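Local coordinates for PHD finger protein 14 (Danio rerio, PDB 7D86) that reads histone H3 through its PHD–zinc knuckle–PHD (PZP) module, preferring the unmodified histone, and represses PDGFRA expression, with a role in regulating mesenchymal cell proliferation, at residues 11-16 with 200-204; 132-136 with 164-168; 142-146 with 156-160. One frame throughout, in Å; residues are numbered along the deposited sequence.

All three contacts belong to the PZP module of PHF14. Contacts 2 and 3 lie in its second PHD finger, their centres about 9 Å apart, and share one zinc: Cys-134 comes from contact 2 and His-158 from contact 3. Along the chain they are nested, 142-146 with 156-160 falling inside the loop closed by 132-136 with 164-168. Contact 1 encloses both, bringing the start of the first PHD finger to the C-terminal part of helix 191-204. Its centre is about 14 Å from that of contact 2 and 19 Å from that of contact 3. Tyr-201 of contact 1 packs on Arg-164 of contact 2, so the chain's closing helix touches both PHD fingers.

Contact 1: residues 11-16 with 200-204; sequences ICCVCL and NYLAL. With ZN (zinc ion), chain E.
Ile-11, Cys-13 and Leu-16 of the first PHD finger pack against one side of helix 191-204, in the loop that carries the CxxC pair Cys-12 and Cys-15. Leu-204 carries much of the contact with its two methyls divided: CD2 sits 3.7 Å from CB of Ile-11 and also meets the carbonyl oxygen of that residue, while CD1 rests 3.7 Å from CB of Cys-13. Leu-16 comes in at about a right angle to Leu-204, its CD2 reaching that same CD1 and also lying at the edge of the Tyr-201 ring, near the ring plane. The CD1 of Ile-11 is wedged in beside them: it is 3.5 Å from CB of Ala-203, next to Leu-204 and tight for two carbons, and 3.3 Å from the carbonyl oxygen of Asn-200, one turn earlier. The extended end of Ile-11 (chi2 176°) carries CD1 that far onto the helix.

Behind this layer the zinc site fixes the loop. SG of Cys-12 binds the zinc ion and also accepts a hydrogen bond from N of Val-14, at 3.3 Å, with a weaker one from N of Cys-15; His-37 and Cys-40 complete the metal site. Thr-35 holds the loop from the strand side by bonding O of Ile-11 through its hydroxyl, and Gln-163 of the second PHD finger bonds O of Cys-13. The loop at the start of the first PHD finger thus meets the last helix in an interface that is apolar apart from one polar link. There ND2 of Asn-200 donates to O of Leu-16 at 2.7 Å, an almost straight bond (171° at the hydrogen), with the acceptor lying in the asparagine's amide plane and the donor nearly in line with the C=O.

Contact 2: residues 132-136 with 164-168; sequences SLCED and REGLL. With ZN (zinc ion), chain D; EDO (1,2-ethanediol), chain H.
The guanidinium of Arg-164 has Glu-135 over one face, with CG of Glu-135 3.5 Å above the plane and over its centre, and the carbonyl of Leu-133 at its edge. NH2 of Arg-164 donates to O of Leu-133 at 2.6 Å, close to the guanidinium plane but somewhat bent (148° at the hydrogen). On the face side, OE2 of Glu-135 makes a salt bridge to NH1 of Arg-164, 2.9 Å; the carboxylate is turned 52° from the guanidinium, so the two groups do not pair flat, and Glu-135 is poorly ordered. A bend at chi3 (78°) turns the arginine's head toward this loop.

Here the second PHD finger joins its first zinc-binding loop, where Cys-134 binds zinc, to the end of helix 159-164, which closes in a Schellman motif at Gly-166. Beyond it the chain returns Leu-167, whose CD1 meets CD1 of Leu-133 tip to tip at 3.7 Å. Glu-165 adds only a long salt bridge to NH2 of Arg-164, its stronger partner being Arg-194 of helix 191-204. A 1,2-ethanediol, probably from the crystallisation liquor, accepts from N of Glu-135 through O1 and from N of Asp-136 through O2.

Contact 3: residues 142-146 with 156-160; sequences TGVCI and FFHVT. With ZN (zinc ion), chain D.
Metal and hydrogen bonds grip the imidazole of His-158 at both nitrogens. ND1 binds the zinc ion at 2.1 Å, and NE2 donates to O of Thr-142 at 2.6 Å, with that oxygen in the ring plane although the donor lies 32° out of the carbonyl plane. Held at both ends, the ring has little freedom to rotate, and the bond to the carbonyl of Thr-142 would be expected to raise the electron density on the imidazole and so favour its donation to the metal. Two backbone bonds join Ile-146 and Phe-157: N of Ile-146 to O of Phe-157, 2.8 Å, and N of Phe-157 to O of Ile-146, 2.9 Å. A water takes the hydrogen of Val-159 N and gives one to O of Val-144, linking the loop before the first strand to the start of helix 159-164.

The Ile-146/Phe-157 pair, hydrogen-bonded and antiparallel, belongs to the hairpin of strands 145-147 and 156-158 in the second PHD finger, which delivers His-158 to Cys-131, Cys-134 and Cys-161 around zinc. His-158 is also the N-cap residue of helix 159-164.

A single sulfur-aromatic contact adds to this: SG of Cys-145 stands over one face of the His-158 ring, offset toward its rim, 4.4 Å from the centroid.

Apolar packing centres on Ile-146. Its CG1 lies between backbone N and carbonyl carbon (chi1 61°), where it reaches CD1 of Phe-157 obliquely at 3.7 Å. Its CG2 instead meets CG2 of Val-159, the two side chains crossing at about a right angle. CB of Cys-145 also packs 4.0 Å from CB of Phe-156, whose ring edge faces O of Ile-146.

Contact 1: residues 11-16 with 200-204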
loop_
_atom_site.group_PDB
_atom_site.type_symbol
_atom_site.label_atom_id
_atom_site.label_comp_id
_atom_site.label_asym_id
_atom_site.label_seq_id
_atom_site.Cartn_x
_atom_site.Cartn_y
_atom_site.Cartn_z
ATOM N N ILE A 11 -12.370 0.994 -7.646
ATOM C CA ILE A 11 -11.045 0.393 -7.545
ATOM C C ILE A 11 -10.609 0.389 -6.089
ATOM O O ILE A 11 -10.725 1.406 -5.400
ATOM C CB ILE A 11 -10.014 1.140 -8.408
ATOM C CG1 ILE A 11 -10.484 1.170 -9.861
ATOM C CG2 ILE A 11 -8.616 0.489 -8.273
ATOM C CD1 ILE A 11 -9.592 1.954 -10.783
ATOM N N CYS A 12 -10.077 -0.747 -5.638
ATOM C CA CYS A 12 -9.469 -0.853 -4.317
ATOM C C CYS A 12 -8.111 -0.164 -4.328
ATOM O O CYS A 12 -7.246 -0.503 -5.140
ATOM C CB CYS A 12 -9.310 -2.317 -3.918
ATOM S SG CYS A 12 -8.435 -2.493 -2.353
ATOM N N CYS A 13 -7.912 0.790 -3.421
ATOM C CA CYS A 13 -6.662 1.537 -3.381
ATOM C C CYS A 13 -5.523 0.751 -2.736
ATOM O O CYS A 13 -4.400 1.256 -2.663
ATOM C CB CYS A 13 -6.866 2.853 -2.635
ATOM S SG CYS A 13 -7.006 2.622 -0.864
ATOM N N VAL A 14 -5.767 -0.469 -2.281
ATOM C CA VAL A 14 -4.718 -1.306 -1.705
ATOM C C VAL A 14 -4.133 -2.253 -2.744
ATOM O O VAL A 14 -2.926 -2.257 -2.978
ATOM C CB VAL A 14 -5.257 -2.080 -0.483
ATOM C CG1 VAL A 14 -4.211 -3.107 0.008
ATOM C CG2 VAL A 14 -5.634 -1.099 0.632
ATOM N N CYS A 15 -4.982 -3.049 -3.396
ATOM C CA CYS A 15 -4.527 -4.026 -4.378
ATOM C C CYS A 15 -4.710 -3.575 -5.821
ATOM O O CYS A 15 -4.258 -4.284 -6.724
ATOM C CB CYS A 15 -5.263 -5.355 -4.170
ATOM S SG CYS A 15 -7.041 -5.273 -4.532
ATOM N N LEU A 16 -5.362 -2.433 -6.061
ATOM C CA LEU A 16 -5.684 -1.890 -7.387
ATOM C C LEU A 16 -6.621 -2.783 -8.196
ATOM O O LEU A 16 -6.840 -2.521 -9.385
ATOM C CB LEU A 16 -4.421 -1.588 -8.210
ATOM C CG LEU A 16 -3.454 -0.580 -7.572
ATOM C CD1 LEU A 16 -2.280 -0.290 -8.495
ATOM C CD2 LEU A 16 -4.160 0.726 -7.152
ATOM N N ASN A 200 -5.285 1.557 -13.258
ATOM C CA ASN A 200 -6.217 1.605 -12.135
ATOM C C ASN A 200 -5.751 2.571 -11.056
ATOM O O ASN A 200 -6.582 3.225 -10.415
ATOM C CB ASN A 200 -6.420 0.206 -11.548
ATOM C CG ASN A 200 -7.361 -0.635 -12.377
ATOM O OD1 ASN A 200 -7.802 -0.214 -13.445
ATOM N ND2 ASN A 200 -7.674 -1.829 -11.897
ATOM N N TYR A 201 -4.440 2.685 -10.842
ATOM C CA TYR A 201 -3.942 3.698 -9.919
ATOM C C TYR A 201 -4.366 5.093 -10.365
ATOM O O TYR A 201 -4.840 5.899 -9.557
ATOM C CB TYR A 201 -2.421 3.608 -9.801
ATOM C CG TYR A 201 -1.862 4.540 -8.750
ATOM C CD1 TYR A 201 -1.724 4.126 -7.434
ATOM C CD2 TYR A 201 -1.481 5.838 -9.072
ATOM C CE1 TYR A 201 -1.214 4.972 -6.465
ATOM C CE2 TYR A 201 -0.977 6.694 -8.112
ATOM C CZ TYR A 201 -0.844 6.258 -6.811
ATOM O OH TYR A 201 -0.338 7.108 -5.860
ATOM N N LEU A 202 -4.201 5.399 -11.653
ATOM C CA LEU A 202 -4.590 6.714 -12.154
ATOM C C LEU A 202 -6.082 6.961 -11.977
ATOM O O LEU A 202 -6.500 8.081 -11.658
ATOM C CB LEU A 202 -4.200 6.852 -13.623
ATOM C CG LEU A 202 -2.690 6.961 -13.837
ATOM C CD1 LEU A 202 -2.335 6.773 -15.306
ATOM C CD2 LEU A 202 -2.183 8.306 -13.322
ATOM N N ALA A 203 -6.902 5.927 -12.164
ATOM C CA ALA A 203 -8.341 6.101 -12.042
ATOM C C ALA A 203 -8.784 6.354 -10.604
ATOM O O ALA A 203 -9.901 6.846 -10.396
ATOM C CB ALA A 203 -9.061 4.882 -12.618
ATOM N N LEU A 204 -7.930 6.059 -9.614
ATOM C CA LEU A 204 -8.309 6.252 -8.214
ATOM C C LEU A 204 -8.593 7.713 -7.897
ATOM O O LEU A 204 -9.526 8.017 -7.147
ATOM C CB LEU A 204 -7.214 5.739 -7.281
ATOM C CG LEU A 204 -7.181 4.256 -6.934
ATOM C CD1 LEU A 204 -6.004 3.986 -6.016
ATOM C CD2 LEU A 204 -8.492 3.829 -6.287
HETATM ZN ZN ZN E . -8.162 -4.800 -2.587
#

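Contact 2: residues 132-136 with 164-168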
loop_
_atom_site.group_PDB
_atom_site.type_symbol
_atom_site.label_atom_id
_atom_site.label_comp_id
_atom_site.label_asym_id
_atom_site.label_seq_id
_atom_site.Cartn_x
_atom_site.Cartn_y
_atom_site.Cartn_z
ATOM N N SER A 132 14.194 5.393 -5.782
ATOM C CA SER A 132 14.518 5.719 -7.163
ATOM C C SER A 132 13.309 6.162 -7.971
ATOM O O SER A 132 13.475 6.586 -9.122
ATOM C CB SER A 132 15.162 4.507 -7.844
ATOM O OG SER A 132 14.274 3.399 -7.819
ATOM N N LEU A 133 12.104 6.075 -7.410
ATOM C CA LEU A 133 10.886 6.397 -8.143
ATOM C C LEU A 133 10.190 7.665 -7.665
ATOM O O LEU A 133 9.102 7.969 -8.162
ATOM C CB LEU A 133 9.907 5.224 -8.053
ATOM C CG LEU A 133 10.392 3.939 -8.712
ATOM C CD1 LEU A 133 9.389 2.825 -8.469
ATOM C CD2 LEU A 133 10.587 4.187 -10.193
ATOM N N CYS A 134 10.774 8.407 -6.727
ATOM C CA CYS A 134 10.067 9.525 -6.110
ATOM C C CYS A 134 9.816 10.645 -7.119
ATOM O O CYS A 134 10.715 11.050 -7.859
ATOM C CB CYS A 134 10.859 10.058 -4.915
ATOM S SG CYS A 134 10.114 9.709 -3.289
ATOM N N GLU A 135 8.579 11.143 -7.149
ATOM C CA GLU A 135 8.271 12.288 -8.003
ATOM C C GLU A 135 8.889 13.565 -7.449
ATOM O O GLU A 135 9.331 14.435 -8.210
ATOM C CB GLU A 135 6.757 12.456 -8.141
ATOM C CG GLU A 135 6.036 11.205 -8.599
ATOM C CD GLU A 135 4.540 11.287 -8.385
ATOM O OE1 GLU A 135 3.881 12.081 -9.087
ATOM O OE2 GLU A 135 4.027 10.564 -7.506
ATOM N N ASP A 136 8.929 13.688 -6.129
ATOM C CA ASP A 136 9.439 14.873 -5.456
ATOM C C ASP A 136 10.783 14.527 -4.825
ATOM O O ASP A 136 10.848 13.721 -3.892
ATOM C CB ASP A 136 8.446 15.361 -4.406
ATOM C CG ASP A 136 8.753 16.758 -3.921
ATOM O OD1 ASP A 136 9.942 17.095 -3.751
ATOM O OD2 ASP A 136 7.794 17.522 -3.710
ATOM N N ARG A 164 2.319 3.187 -7.585
ATOM C CA ARG A 164 1.928 4.122 -8.633
ATOM C C ARG A 164 2.429 3.663 -9.992
ATOM O O ARG A 164 1.758 3.863 -11.012
ATOM C CB ARG A 164 2.468 5.515 -8.296
ATOM C CG ARG A 164 2.203 6.584 -9.324
ATOM C CD ARG A 164 2.994 7.853 -9.020
ATOM N NE ARG A 164 4.393 7.702 -9.415
ATOM C CZ ARG A 164 5.423 7.748 -8.576
ATOM N NH1 ARG A 164 5.223 7.967 -7.284
ATOM N NH2 ARG A 164 6.659 7.589 -9.035
ATOM N N GLU A 165 3.602 3.052 -10.027
ATOM C CA GLU A 165 4.181 2.580 -11.280
ATOM C C GLU A 165 3.708 1.180 -11.667
ATOM O O GLU A 165 4.198 0.630 -12.668
ATOM C CB GLU A 165 5.709 2.613 -11.183
ATOM C CG GLU A 165 6.295 4.018 -11.116
ATOM C CD GLU A 165 6.081 4.800 -12.404
ATOM O OE1 GLU A 165 5.906 4.171 -13.470
ATOM O OE2 GLU A 165 6.079 6.048 -12.356
ATOM N N GLY A 166 2.777 0.600 -10.911
ATOM C CA GLY A 166 2.223 -0.698 -11.253
ATOM C C GLY A 166 3.135 -1.862 -10.916
ATOM O O GLY A 166 3.075 -2.904 -11.576
ATOM N N LEU A 167 3.977 -1.714 -9.901
ATOM C CA LEU A 167 5.054 -2.667 -9.638
ATOM C C LEU A 167 4.763 -3.637 -8.495
ATOM O O LEU A 167 5.540 -4.573 -8.287
ATOM C CB LEU A 167 6.354 -1.908 -9.340
ATOM C CG LEU A 167 6.787 -0.928 -10.435
ATOM C CD1 LEU A 167 8.072 -0.232 -10.036
ATOM C CD2 LEU A 167 6.971 -1.667 -11.756
ATOM N N LEU A 168 3.679 -3.444 -7.747
ATOM C CA LEU A 168 3.361 -4.300 -6.610
ATOM C C LEU A 168 2.459 -5.436 -7.063
ATOM O O LEU A 168 1.475 -5.212 -7.775
ATOM C CB LEU A 168 2.671 -3.512 -5.494
ATOM C CG LEU A 168 3.380 -2.274 -4.950
ATOM C CD1 LEU A 168 2.569 -1.663 -3.811
ATOM C CD2 LEU A 168 4.795 -2.633 -4.481
HETATM ZN ZN ZN D . 9.456 7.448 -3.342
HETATM C C1 EDO H . 5.767 10.789 -4.138
HETATM O O1 EDO H . 6.283 10.260 -5.367
HETATM C C2 EDO H . 6.477 12.103 -3.841
HETATM O O2 EDO H . 7.893 11.887 -3.920
#

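Contact 3: residues 142-146 with 156-160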
loop_
_atom_site.group_PDB
_atom_site.type_symbol
_atom_site.label_atom_id
_atom_site.label_comp_id
_atom_site.label_asym_id
_atom_site.label_seq_id
_atom_site.Cartn_x
_atom_site.Cartn_y
_atom_site.Cartn_z
ATOM N N THR A 142 13.078 9.607 2.626
ATOM C CA THR A 142 12.201 9.511 3.780
ATOM C C THR A 142 11.634 8.104 3.880
ATOM O O THR A 142 11.586 7.358 2.902
ATOM C CB THR A 142 11.046 10.516 3.694
ATOM O OG1 THR A 142 10.184 10.148 2.614
ATOM C CG2 THR A 142 11.564 11.939 3.481
ATOM N N GLY A 143 11.182 7.759 5.079
ATOM C CA GLY A 143 10.487 6.512 5.254
ATOM C C GLY A 143 11.382 5.329 4.947
ATOM O O GLY A 143 12.609 5.379 5.080
ATOM N N VAL A 144 10.746 4.249 4.513
ATOM C CA VAL A 144 11.406 2.967 4.326
ATOM C C VAL A 144 11.166 2.515 2.893
ATOM O O VAL A 144 10.027 2.533 2.413
ATOM C CB VAL A 144 10.897 1.919 5.336
ATOM C CG1 VAL A 144 11.508 0.548 5.051
ATOM C CG2 VAL A 144 11.240 2.343 6.754
ATOM N N CYS A 145 12.238 2.142 2.203
ATOM C CA CYS A 145 12.126 1.608 0.855
ATOM C C CYS A 145 12.087 0.090 0.890
ATOM O O CYS A 145 12.632 -0.542 1.800
ATOM C CB CYS A 145 13.302 2.057 -0.014
ATOM S SG CYS A 145 13.272 3.782 -0.506
ATOM N N ILE A 146 11.441 -0.488 -0.122
ATOM C CA ILE A 146 11.552 -1.912 -0.416
ATOM C C ILE A 146 12.399 -2.040 -1.668
ATOM O O ILE A 146 12.707 -1.038 -2.324
ATOM C CB ILE A 146 10.184 -2.582 -0.622
ATOM C CG1 ILE A 146 9.474 -1.928 -1.814
ATOM C CG2 ILE A 146 9.361 -2.550 0.669
ATOM C CD1 ILE A 146 8.160 -2.562 -2.165
ATOM N N PHE A 156 15.627 0.235 -5.290
ATOM C CA PHE A 156 14.869 0.596 -4.096
ATOM C C PHE A 156 13.807 1.647 -4.402
ATOM O O PHE A 156 14.030 2.567 -5.197
ATOM C CB PHE A 156 15.794 1.114 -2.997
ATOM C CG PHE A 156 16.802 0.106 -2.549
ATOM C CD1 PHE A 156 16.413 -1.006 -1.819
ATOM C CD2 PHE A 156 18.137 0.253 -2.871
ATOM C CE1 PHE A 156 17.348 -1.958 -1.415
ATOM C CE2 PHE A 156 19.069 -0.689 -2.467
ATOM C CZ PHE A 156 18.670 -1.797 -1.740
ATOM N N PHE A 157 12.662 1.520 -3.733
ATOM C CA PHE A 157 11.571 2.468 -3.908
ATOM C C PHE A 157 10.603 2.362 -2.738
ATOM O O PHE A 157 10.485 1.313 -2.104
ATOM C CB PHE A 157 10.822 2.236 -5.230
ATOM C CG PHE A 157 10.865 0.811 -5.716
ATOM C CD1 PHE A 157 10.172 -0.187 -5.051
ATOM C CD2 PHE A 157 11.586 0.478 -6.856
ATOM C CE1 PHE A 157 10.216 -1.509 -5.503
ATOM C CE2 PHE A 157 11.626 -0.838 -7.314
ATOM C CZ PHE A 157 10.936 -1.826 -6.635
ATOM N N HIS A 158 9.907 3.464 -2.463
ATOM C CA HIS A 158 8.811 3.410 -1.506
ATOM C C HIS A 158 7.725 2.488 -2.034
ATOM O O HIS A 158 7.539 2.348 -3.245
ATOM C CB HIS A 158 8.209 4.803 -1.282
ATOM C CG HIS A 158 9.152 5.781 -0.666
ATOM N ND1 HIS A 158 9.595 6.906 -1.330
ATOM C CD2 HIS A 158 9.732 5.807 0.557
ATOM C CE1 HIS A 158 10.410 7.582 -0.541
ATOM N NE2 HIS A 158 10.510 6.937 0.609
ATOM N N VAL A 159 6.973 1.883 -1.110
ATOM C CA VAL A 159 5.902 0.974 -1.508
ATOM C C VAL A 159 4.869 1.701 -2.358
ATOM O O VAL A 159 4.396 1.175 -3.369
ATOM C CB VAL A 159 5.251 0.326 -0.274
ATOM C CG1 VAL A 159 4.072 -0.547 -0.704
ATOM C CG2 VAL A 159 6.287 -0.481 0.502
ATOM N N THR A 160 4.497 2.922 -1.959
ATOM C CA THR A 160 3.467 3.651 -2.695
ATOM C C THR A 160 3.989 4.213 -4.010
ATOM O O THR A 160 3.215 4.371 -4.962
ATOM C CB THR A 160 2.890 4.771 -1.829
ATOM O OG1 THR A 160 3.956 5.523 -1.235
ATOM C CG2 THR A 160 2.017 4.180 -0.723
HETATM ZN ZN ZN D . 9.456 7.448 -3.342
HETATM O O HOH W 1 7.139 2.587 1.587
#